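Local structure of hypothetical protein PH1109 (Pyrococcus horikoshii, 2D59) at residues S31-P34 and E35-A38; F84-P87 and K88-M91; V105-Q108 and Y109-N113; Y112-E115 and A116-A120. The protein is of unknown function but carries a CoA-binding domain with a Rossmann-like fold, in which helices flank a five-stranded parallel sheet. One frame throughout, in Å; residues are numbered along the deposited sequence.

Interaction 1. Residues S31-P34 and E35-A38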
loop_
_atom_site.group_PDB
_atom_site.type_symbol
_atom_site.label_atom_id
_atom_site.label_comp_id
_atom_site.label_asym_id
_atom_site.label_seq_id
_atom_site.Cartn_x
_atom_site.Cartn_y
_atom_site.Cartn_z
ATOM N N SER A 31 10.982 3.052 3.787
ATOM C CA SER A 31 12.094 3.527 4.602
ATOM C C SER A 31 13.096 2.420 4.911
ATOM O O SER A 31 12.719 1.267 5.109
ATOM C CB SER A 31 11.549 4.104 5.912
ATOM O OG SER A 31 12.591 4.392 6.827
ATOM N N PRO A 32 14.395 2.761 4.948
ATOM C CA PRO A 32 15.443 1.781 5.242
ATOM C C PRO A 32 15.555 1.531 6.749
ATOM O O PRO A 32 16.271 0.633 7.189
ATOM C CB PRO A 32 16.692 2.439 4.663
ATOM C CG PRO A 32 16.442 3.889 4.953
ATOM C CD PRO A 32 14.980 4.062 4.571
ATOM N N LYS A 33 14.837 2.332 7.532
ATOM C CA LYS A 33 14.850 2.216 8.987
ATOM C C LYS A 33 14.040 1.007 9.446
ATOM O O LYS A 33 12.816 0.984 9.317
ATOM C CB LYS A 33 14.282 3.488 9.617
ATOM C CG LYS A 33 15.049 4.750 9.257
ATOM C CD LYS A 33 14.374 5.983 9.841
ATOM C CE LYS A 33 15.098 7.256 9.442
ATOM N NZ LYS A 33 14.391 8.467 9.950
ATOM N N PRO A 34 14.716 -0.007 10.006
ATOM C CA PRO A 34 14.087 -1.241 10.491
ATOM C C PRO A 34 12.934 -1.078 11.480
ATOM O O PRO A 34 12.022 -1.908 11.509
ATOM C CB PRO A 34 15.255 -2.001 11.115
ATOM C CG PRO A 34 16.426 -1.541 10.313
ATOM C CD PRO A 34 16.176 -0.059 10.210
ATOM N N GLU A 35 12.969 -0.020 12.285
ATOM C CA GLU A 35 11.929 0.182 13.287
ATOM C C GLU A 35 10.655 0.847 12.781
ATOM O O GLU A 35 9.661 0.908 13.504
ATOM C CB GLU A 35 12.490 0.973 14.478
ATOM C CG GLU A 35 12.658 2.476 14.273
ATOM C CD GLU A 35 13.590 2.839 13.133
ATOM O OE1 GLU A 35 14.569 2.104 12.891
ATOM O OE2 GLU A 35 13.349 3.879 12.485
ATOM N N ARG A 36 10.677 1.339 11.546
ATOM C CA ARG A 36 9.508 1.993 10.965
ATOM C C ARG A 36 8.557 0.958 10.373
ATOM O O ARG A 36 8.995 -0.026 9.781
ATOM C CB ARG A 36 9.945 2.980 9.880
ATOM C CG ARG A 36 10.866 4.078 10.391
ATOM C CD ARG A 36 10.099 5.269 10.939
ATOM N NE ARG A 36 10.027 6.349 9.959
ATOM C CZ ARG A 36 9.507 7.547 10.200
ATOM N NH1 ARG A 36 9.487 8.469 9.246
ATOM N NH2 ARG A 36 9.002 7.825 11.394
ATOM N N ASP A 37 7.257 1.189 10.534
ATOM C CA ASP A 37 6.249 0.267 10.015
ATOM C C ASP A 37 6.416 -0.010 8.521
ATOM O O ASP A 37 6.259 -1.146 8.076
ATOM C CB ASP A 37 4.838 0.804 10.285
ATOM C CG ASP A 37 4.525 0.899 11.766
ATOM O OD1 ASP A 37 4.980 0.021 12.526
ATOM O OD2 ASP A 37 3.814 1.842 12.168
ATOM N N ALA A 38 6.741 1.019 7.746
ATOM C CA ALA A 38 6.921 0.848 6.308
ATOM C C ALA A 38 7.968 -0.217 5.991
ATOM O O ALA A 38 7.819 -0.983 5.040
ATOM C CB ALA A 38 7.318 2.171 5.668
HETATM O O HOH W 1 9.959 0.281 3.320
#
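K33 and R36 stand side by side at a tight reversal of the chain, and the backbone between them is its compact part. The amide of R36 donates to K33 O at 3.1 Å with an N-H...O angle of 161°, closing a type I beta turn from K33 to R36; the donor stands well above the carbonyl plane. Over this bond the aliphatic stems of the two residues run in the same direction, K33 CB lying 3.6 Å from R36 CG. E35 folds back over the turn: with CG wedged between its own backbone N and carbonyl carbon (chi1 77°) and a further bend at chi2, its carboxylate reaches K33, OE2 coming to 3.0 Å from K33 CB.

An ST turn at S31 runs into this beta turn, S31 OG accepting from K33 N at 3.1 Å. The two turns share K33 in the loop that leads from strand 24-28 of the parallel Rossmann-like sheet into helix 37-47, with R36 as the N-cap residue. At the buried end, a water accepts from S31 N and donates weakly to A38 O, while S31 O takes a hydrogen bond from N39 ND2 further along the helix.

The outer side is much looser. K33 is extended beyond CG, and its NZ stays 5.3 Å from E35 OE2, too far for a salt bridge; R36 NE is nearer still, so any attraction is probably offset in part. R36, kinked at chi2 and chi3, turns the edge of its guanidinium toward S31 OG, whose nearest approach to the arginine is the 4.0 Å to CG.

Interaction 2. Residues F84-P87 and K88-M91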
loop_
_atom_site.group_PDB
_atom_site.type_symbol
_atom_site.label_atom_id
_atom_site.label_comp_id
_atom_site.label_asym_id
_atom_site.label_seq_id
_atom_site.Cartn_x
_atom_site.Cartn_y
_atom_site.Cartn_z
ATOM N N PHE A 84 1.949 4.730 3.574
ATOM C CA PHE A 84 2.496 4.872 4.917
ATOM C C PHE A 84 2.728 6.342 5.270
ATOM O O PHE A 84 3.273 6.653 6.329
ATOM C CB PHE A 84 3.809 4.092 5.038
ATOM C CG PHE A 84 3.619 2.607 5.173
ATOM C CD1 PHE A 84 3.414 2.031 6.424
ATOM C CD2 PHE A 84 3.623 1.788 4.047
ATOM C CE1 PHE A 84 3.214 0.654 6.553
ATOM C CE2 PHE A 84 3.423 0.413 4.165
ATOM C CZ PHE A 84 3.220 -0.153 5.419
ATOM N N VAL A 85 2.295 7.243 4.391
ATOM C CA VAL A 85 2.478 8.678 4.618
ATOM C C VAL A 85 1.311 9.369 5.326
ATOM O O VAL A 85 0.205 8.834 5.406
ATOM C CB VAL A 85 2.756 9.416 3.288
ATOM C CG1 VAL A 85 4.036 8.883 2.659
ATOM C CG2 VAL A 85 1.581 9.252 2.331
ATOM N N LYS A 86 1.578 10.570 5.836
ATOM C CA LYS A 86 0.581 11.357 6.556
ATOM C C LYS A 86 -0.637 11.632 5.684
ATOM O O LYS A 86 -0.523 11.768 4.469
ATOM C CB LYS A 86 1.194 12.687 7.015
ATOM C CG LYS A 86 2.650 12.580 7.438
ATOM C CD LYS A 86 2.864 11.487 8.474
ATOM C CE LYS A 86 4.344 11.159 8.615
ATOM N NZ LYS A 86 4.935 10.735 7.308
ATOM N N PRO A 87 -1.824 11.723 6.302
ATOM C CA PRO A 87 -3.072 11.982 5.580
ATOM C C PRO A 87 -2.983 13.110 4.553
ATOM O O PRO A 87 -3.452 12.970 3.426
ATOM C CB PRO A 87 -4.052 12.302 6.705
ATOM C CG PRO A 87 -3.577 11.413 7.807
ATOM C CD PRO A 87 -2.074 11.611 7.751
ATOM N N LYS A 88 -2.374 14.221 4.950
ATOM C CA LYS A 88 -2.243 15.384 4.079
ATOM C C LYS A 88 -1.419 15.110 2.822
ATOM O O LYS A 88 -1.507 15.855 1.845
ATOM C CB LYS A 88 -1.616 16.545 4.856
ATOM C CG LYS A 88 -1.712 17.894 4.161
ATOM C CD LYS A 88 -3.157 18.366 4.067
ATOM C CE LYS A 88 -3.253 19.731 3.405
ATOM N NZ LYS A 88 -4.657 20.225 3.355
ATOM N N LEU A 89 -0.628 14.041 2.843
ATOM C CA LEU A 89 0.218 13.704 1.703
ATOM C C LEU A 89 -0.326 12.579 0.825
ATOM O O LEU A 89 0.214 12.313 -0.248
ATOM C CB LEU A 89 1.617 13.326 2.192
ATOM C CG LEU A 89 2.348 14.378 3.029
ATOM C CD1 LEU A 89 3.667 13.807 3.529
ATOM C CD2 LEU A 89 2.580 15.628 2.194
ATOM N N THR A 90 -1.391 11.921 1.271
ATOM C CA THR A 90 -1.957 10.823 0.500
ATOM C C THR A 90 -2.640 11.261 -0.790
ATOM O O THR A 90 -2.694 10.498 -1.753
ATOM C CB THR A 90 -2.964 10.011 1.336
ATOM O OG1 THR A 90 -4.082 10.836 1.686
ATOM C CG2 THR A 90 -2.295 9.493 2.604
ATOM N N MET A 91 -3.163 12.484 -0.816
ATOM C CA MET A 91 -3.839 12.977 -2.011
ATOM C C MET A 91 -2.928 12.903 -3.232
ATOM O O MET A 91 -3.315 12.384 -4.276
ATOM C CB MET A 91 -4.307 14.419 -1.805
ATOM C CG MET A 91 -4.997 15.022 -3.021
ATOM S SD MET A 91 -6.431 14.072 -3.576
ATOM C CE MET A 91 -7.746 14.880 -2.658
#
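T90 holds its hydroxyl between its own backbone N and carbonyl carbon (chi1 64°), which aims OG1 back at P87 O, while chi1 of -61° in V85 leaves CG2, the methyl that touches the first turn of the helix, between the backbone N and the carbonyl carbon. Both lie at the start of helix 87-100, where the loop after strand 80-83 of the Rossmann-like sheet becomes helical.

Backbone bonds tie the loop to this turn. K86 O accepts from L89 N at 2.8 Å and, weakly, from T90 N. P87 O is gripped twice by T90, through N at 3.2 Å and through OG1 at 2.8 Å. The amide sits far above the carbonyl plane, whereas the hydroxyl is tilted only 16° from it; the OG1 bond should hold chi1 of T90 in place, while the amide bond fixes the backbone.

The apolar contact lies beside these bonds. The V85 and T90 side chains run antiparallel alongside one another, touching through their CG2 methyls, while V85 lies roughly perpendicular to L89, with CG2 4.1 Å from L89 CB. V85 also packs on V28 of strand 24-28, and T90 on A116 of helix 114-122, so the turn sits between sheet and helix. V85 O is buried here without a polar partner, and nearby T90 CG2 packs at 3.4 Å from K86 O.

Interaction 3. Residues V105-Q108 and Y109-N113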
loop_
_atom_site.group_PDB
_atom_site.type_symbol
_atom_site.label_atom_id
_atom_site.label_comp_id
_atom_site.label_asym_id
_atom_site.label_seq_id
_atom_site.Cartn_x
_atom_site.Cartn_y
_atom_site.Cartn_z
ATOM N N VAL A 105 -6.269 1.078 -3.271
ATOM C CA VAL A 105 -5.538 2.076 -2.505
ATOM C C VAL A 105 -5.669 1.550 -1.083
ATOM O O VAL A 105 -6.776 1.339 -0.590
ATOM C CB VAL A 105 -6.172 3.479 -2.596
ATOM C CG1 VAL A 105 -5.368 4.464 -1.749
ATOM C CG2 VAL A 105 -6.198 3.941 -4.042
ATOM N N TRP A 106 -4.537 1.316 -0.436
ATOM C CA TRP A 106 -4.539 0.783 0.914
ATOM C C TRP A 106 -3.973 1.787 1.910
ATOM O O TRP A 106 -2.776 2.065 1.906
ATOM C CB TRP A 106 -3.720 -0.513 0.944
ATOM C CG TRP A 106 -3.814 -1.282 2.228
ATOM C CD1 TRP A 106 -3.520 -0.825 3.481
ATOM C CD2 TRP A 106 -4.198 -2.656 2.383
ATOM N NE1 TRP A 106 -3.695 -1.826 4.404
ATOM C CE2 TRP A 106 -4.108 -2.961 3.759
ATOM C CE3 TRP A 106 -4.602 -3.660 1.492
ATOM C CZ2 TRP A 106 -4.416 -4.227 4.270
ATOM C CZ3 TRP A 106 -4.907 -4.923 2.000
ATOM C CH2 TRP A 106 -4.810 -5.193 3.377
ATOM N N PHE A 107 -4.845 2.332 2.756
ATOM C CA PHE A 107 -4.446 3.295 3.777
ATOM C C PHE A 107 -4.026 2.559 5.047
ATOM O O PHE A 107 -4.853 1.937 5.716
ATOM C CB PHE A 107 -5.613 4.232 4.105
ATOM C CG PHE A 107 -5.939 5.216 3.012
ATOM C CD1 PHE A 107 -5.318 6.464 2.968
ATOM C CD2 PHE A 107 -6.878 4.902 2.037
ATOM C CE1 PHE A 107 -5.636 7.385 1.968
ATOM C CE2 PHE A 107 -7.203 5.817 1.032
ATOM C CZ PHE A 107 -6.580 7.060 1.000
ATOM N N GLN A 108 -2.741 2.623 5.375
ATOM C CA GLN A 108 -2.240 1.979 6.581
ATOM C C GLN A 108 -2.709 2.809 7.780
ATOM O O GLN A 108 -3.301 3.875 7.612
ATOM C CB GLN A 108 -0.711 1.912 6.545
ATOM C CG GLN A 108 -0.130 0.974 5.489
ATOM C CD GLN A 108 -0.037 -0.467 5.956
ATOM O OE1 GLN A 108 0.296 -0.737 7.113
ATOM N NE2 GLN A 108 -0.302 -1.401 5.052
ATOM N N TYR A 109 -2.446 2.322 8.986
ATOM C CA TYR A 109 -2.860 3.023 10.194
ATOM C C TYR A 109 -2.424 4.489 10.240
ATOM O O TYR A 109 -1.289 4.827 9.902
ATOM C CB TYR A 109 -2.330 2.290 11.431
ATOM C CG TYR A 109 -2.903 0.899 11.607
ATOM C CD1 TYR A 109 -4.281 0.696 11.645
ATOM C CD2 TYR A 109 -2.068 -0.213 11.746
ATOM C CE1 TYR A 109 -4.817 -0.576 11.817
ATOM C CE2 TYR A 109 -2.598 -1.494 11.920
ATOM C CZ TYR A 109 -3.974 -1.664 11.955
ATOM O OH TYR A 109 -4.513 -2.919 12.142
ATOM N N ASN A 110 -3.351 5.348 10.654
ATOM C CA ASN A 110 -3.109 6.780 10.793
ATOM C C ASN A 110 -2.664 7.499 9.521
ATOM O O ASN A 110 -1.830 8.402 9.579
ATOM C CB ASN A 110 -2.076 7.026 11.897
ATOM C CG ASN A 110 -2.483 6.414 13.225
ATOM O OD1 ASN A 110 -2.614 5.196 13.347
ATOM N ND2 ASN A 110 -2.687 7.259 14.229
ATOM N N THR A 111 -3.221 7.108 8.379
ATOM C CA THR A 111 -2.871 7.747 7.112
ATOM C C THR A 111 -4.119 8.164 6.335
ATOM O O THR A 111 -4.026 8.865 5.327
ATOM C CB THR A 111 -2.073 6.795 6.192
ATOM O OG1 THR A 111 -2.950 5.780 5.683
ATOM C CG2 THR A 111 -0.942 6.130 6.952
ATOM N N TYR A 112 -5.286 7.742 6.804
ATOM C CA TYR A 112 -6.524 8.037 6.093
ATOM C C TYR A 112 -6.947 9.502 5.985
ATOM O O TYR A 112 -6.934 10.249 6.964
ATOM C CB TYR A 112 -7.669 7.217 6.692
ATOM C CG TYR A 112 -8.880 7.143 5.799
ATOM C CD1 TYR A 112 -9.948 8.030 5.955
ATOM C CD2 TYR A 112 -8.955 6.189 4.785
ATOM C CE1 TYR A 112 -11.065 7.963 5.121
ATOM C CE2 TYR A 112 -10.061 6.113 3.948
ATOM C CZ TYR A 112 -11.112 6.999 4.122
ATOM O OH TYR A 112 -12.208 6.899 3.296
ATOM N N ASN A 113 -7.322 9.891 4.769
ATOM C CA ASN A 113 -7.795 11.239 4.457
ATOM C C ASN A 113 -9.041 11.010 3.607
ATOM O O ASN A 113 -8.965 10.368 2.561
ATOM C CB ASN A 113 -6.750 12.006 3.640
ATOM C CG ASN A 113 -7.233 13.387 3.230
ATOM O OD1 ASN A 113 -7.110 14.353 3.983
ATOM N ND2 ASN A 113 -7.803 13.482 2.039
HETATM O O HOH W 2 0.526 0.889 9.541
HETATM O O HOH W 3 -5.975 5.277 8.492
#
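The ring of Y112 presents its edge to a face of F107, a T-shaped pair with centroids 4.9 Å apart and planes at 64°. CD2 of the tyrosine makes the closest approach, standing 3.6 Å from F107 CG and displaced toward the rim of the phenylalanine ring rather than over its middle. T111 takes another side of the same ring: its OG1 lies in the ring plane at the edge, 3.7 Å from F107 CD1.

That hydroxyl is placed by chi1 of 72°, between the backbone N and carbonyl carbon of T111, and donates to Q108 O at 2.7 Å. The accompanying T111 N bond to the same oxygen, which closes a type II beta turn from Q108 to T111, is weak. A water also donates to Q108 O and accepts from Y112 N, linking the turn to the residue after it. The Q108 amide is engaged outside the turn, its NE2 bonded to D82 OD1 and its OE1 accepting from a second water.

The turn follows strand 104-107, which lies between strands 80-83 and 126-129; F107 packs on L83 and A129 of these neighbours, and N113 occupies the N-cap position of helix 114-122.

Interaction 4. Residues Y112-E115 and A116-A120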
loop_
_atom_site.group_PDB
_atom_site.type_symbol
_atom_site.label_atom_id
_atom_site.label_comp_id
_atom_site.label_asym_id
_atom_site.label_seq_id
_atom_site.Cartn_x
_atom_site.Cartn_y
_atom_site.Cartn_z
ATOM N N TYR A 112 -5.286 7.742 6.804
ATOM C CA TYR A 112 -6.524 8.037 6.093
ATOM C C TYR A 112 -6.947 9.502 5.985
ATOM O O TYR A 112 -6.934 10.249 6.964
ATOM C CB TYR A 112 -7.669 7.217 6.692
ATOM C CG TYR A 112 -8.880 7.143 5.799
ATOM C CD1 TYR A 112 -9.948 8.030 5.955
ATOM C CD2 TYR A 112 -8.955 6.189 4.785
ATOM C CE1 TYR A 112 -11.065 7.963 5.121
ATOM C CE2 TYR A 112 -10.061 6.113 3.948
ATOM C CZ TYR A 112 -11.112 6.999 4.122
ATOM O OH TYR A 112 -12.208 6.899 3.296
ATOM N N ASN A 113 -7.322 9.891 4.769
ATOM C CA ASN A 113 -7.795 11.239 4.457
ATOM C C ASN A 113 -9.041 11.010 3.607
ATOM O O ASN A 113 -8.965 10.368 2.561
ATOM C CB ASN A 113 -6.750 12.006 3.640
ATOM C CG ASN A 113 -7.233 13.387 3.230
ATOM O OD1 ASN A 113 -7.110 14.353 3.983
ATOM N ND2 ASN A 113 -7.803 13.482 2.039
ATOM N N ARG A 114 -10.187 11.524 4.045
ATOM C CA ARG A 114 -11.421 11.301 3.297
ATOM C C ARG A 114 -11.450 11.908 1.899
ATOM O O ARG A 114 -12.062 11.347 0.994
ATOM C CB ARG A 114 -12.639 11.788 4.092
ATOM C CG ARG A 114 -12.740 13.286 4.279
ATOM C CD ARG A 114 -14.100 13.644 4.874
ATOM N NE ARG A 114 -15.191 13.325 3.954
ATOM C CZ ARG A 114 -15.465 14.022 2.855
ATOM N NH1 ARG A 114 -16.470 13.666 2.066
ATOM N NH2 ARG A 114 -14.739 15.087 2.551
ATOM N N GLU A 115 -10.795 13.048 1.715
ATOM C CA GLU A 115 -10.779 13.688 0.404
ATOM C C GLU A 115 -10.011 12.840 -0.608
ATOM O O GLU A 115 -10.469 12.631 -1.731
ATOM C CB GLU A 115 -10.156 15.083 0.513
ATOM C CG GLU A 115 -10.994 16.062 1.323
ATOM C CD GLU A 115 -12.235 16.521 0.580
ATOM O OE1 GLU A 115 -12.102 17.326 -0.365
ATOM O OE2 GLU A 115 -13.344 16.074 0.933
ATOM N N ALA A 116 -8.844 12.349 -0.203
ATOM C CA ALA A 116 -8.020 11.516 -1.074
ATOM C C ALA A 116 -8.738 10.202 -1.377
ATOM O O ALA A 116 -8.707 9.707 -2.504
ATOM C CB ALA A 116 -6.678 11.240 -0.411
ATOM N N SER A 117 -9.387 9.640 -0.362
ATOM C CA SER A 117 -10.116 8.389 -0.522
ATOM C C SER A 117 -11.297 8.571 -1.466
ATOM O O SER A 117 -11.583 7.706 -2.293
ATOM C CB SER A 117 -10.624 7.898 0.836
ATOM O OG SER A 117 -11.384 6.712 0.700
ATOM N N LYS A 118 -11.980 9.704 -1.340
ATOM C CA LYS A 118 -13.135 9.990 -2.183
ATOM C C LYS A 118 -12.738 10.033 -3.655
ATOM O O LYS A 118 -13.409 9.448 -4.502
ATOM C CB LYS A 118 -13.769 11.322 -1.782
ATOM C CG LYS A 118 -15.004 11.688 -2.586
ATOM C CD LYS A 118 -15.613 12.989 -2.087
ATOM C CE LYS A 118 -16.852 13.362 -2.883
ATOM N NZ LYS A 118 -17.489 14.610 -2.374
ATOM N N LYS A 119 -11.642 10.721 -3.953
ATOM C CA LYS A 119 -11.174 10.819 -5.330
ATOM C C LYS A 119 -10.842 9.427 -5.856
ATOM O O LYS A 119 -11.195 9.075 -6.982
ATOM C CB LYS A 119 -9.942 11.724 -5.411
ATOM C CG LYS A 119 -9.419 11.941 -6.824
ATOM C CD LYS A 119 -8.319 12.990 -6.858
ATOM C CE LYS A 119 -8.845 14.357 -6.451
ATOM N NZ LYS A 119 -7.776 15.394 -6.477
ATOM N N ALA A 120 -10.172 8.632 -5.029
ATOM C CA ALA A 120 -9.807 7.277 -5.418
ATOM C C ALA A 120 -11.060 6.460 -5.716
ATOM O O ALA A 120 -11.120 5.735 -6.707
ATOM C CB ALA A 120 -9.004 6.615 -4.307
#
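Y112 OH and S117 OG meet at 2.7 Å in a hydrogen bond in which either hydroxyl could be the donor. The serine holds OG anti to its backbone N (chi1 178°), and this reaches back past the helix start to the phenol. S117 CB follows the oxygen in, lying 3.4 Å from Y112 CZ at an oblique approach to the ring.

Y112 and N113 precede helix 114-122, with N113 at the N-cap, and the helical bonds begin from that residue. N113 O accepts from S117 N at 3.0 Å, the donor lying in the carbonyl plane. R114 O then accepts from K118 N at 2.9 Å, and E115 O from K119 N at 3.2 Å, each donor tilted moderately from its carbonyl plane.

The buried side of the helix carries A116 and S117: A116 packs on T90 of helix 87-100, and S117 on F107 of strand 104-107 and I127 of strand 126-129, the strands that helix 114-122 connects in a beta-alpha-beta crossover. On the exposed side the chains are charged. K118 extends fully, while K119 turns at chi3 and forms a salt bridge with E95 of helix 87-100. Because either hydroxyl can donate, the Y112-S117 bond should persist whichever way its proton lies and limit rotation about S117 CA-CB.

In the fold
Interactions 1, 2 and 3 follow in series, and interaction 4 begins on Y112 and N113, where interaction 3 ends. Each lies at, or just past, a strand-to-helix junction of the parallel sheet. Interaction 1 leads into helix 37-47, interaction 2 opens helix 87-100, and interactions 3 and 4 lead from strand 104-107 into helix 114-122. Interactions 2, 3 and 4 cluster, their centres 8 to 10 Å apart and in mutual contact. Interaction 1 stands about 17 Å, centre to centre, from interactions 2 and 3. The junctions before helices 87-100 and 114-122, in consecutive crossovers, thus pack against each other, while that before helix 37-47 touches only interaction 2, through F84.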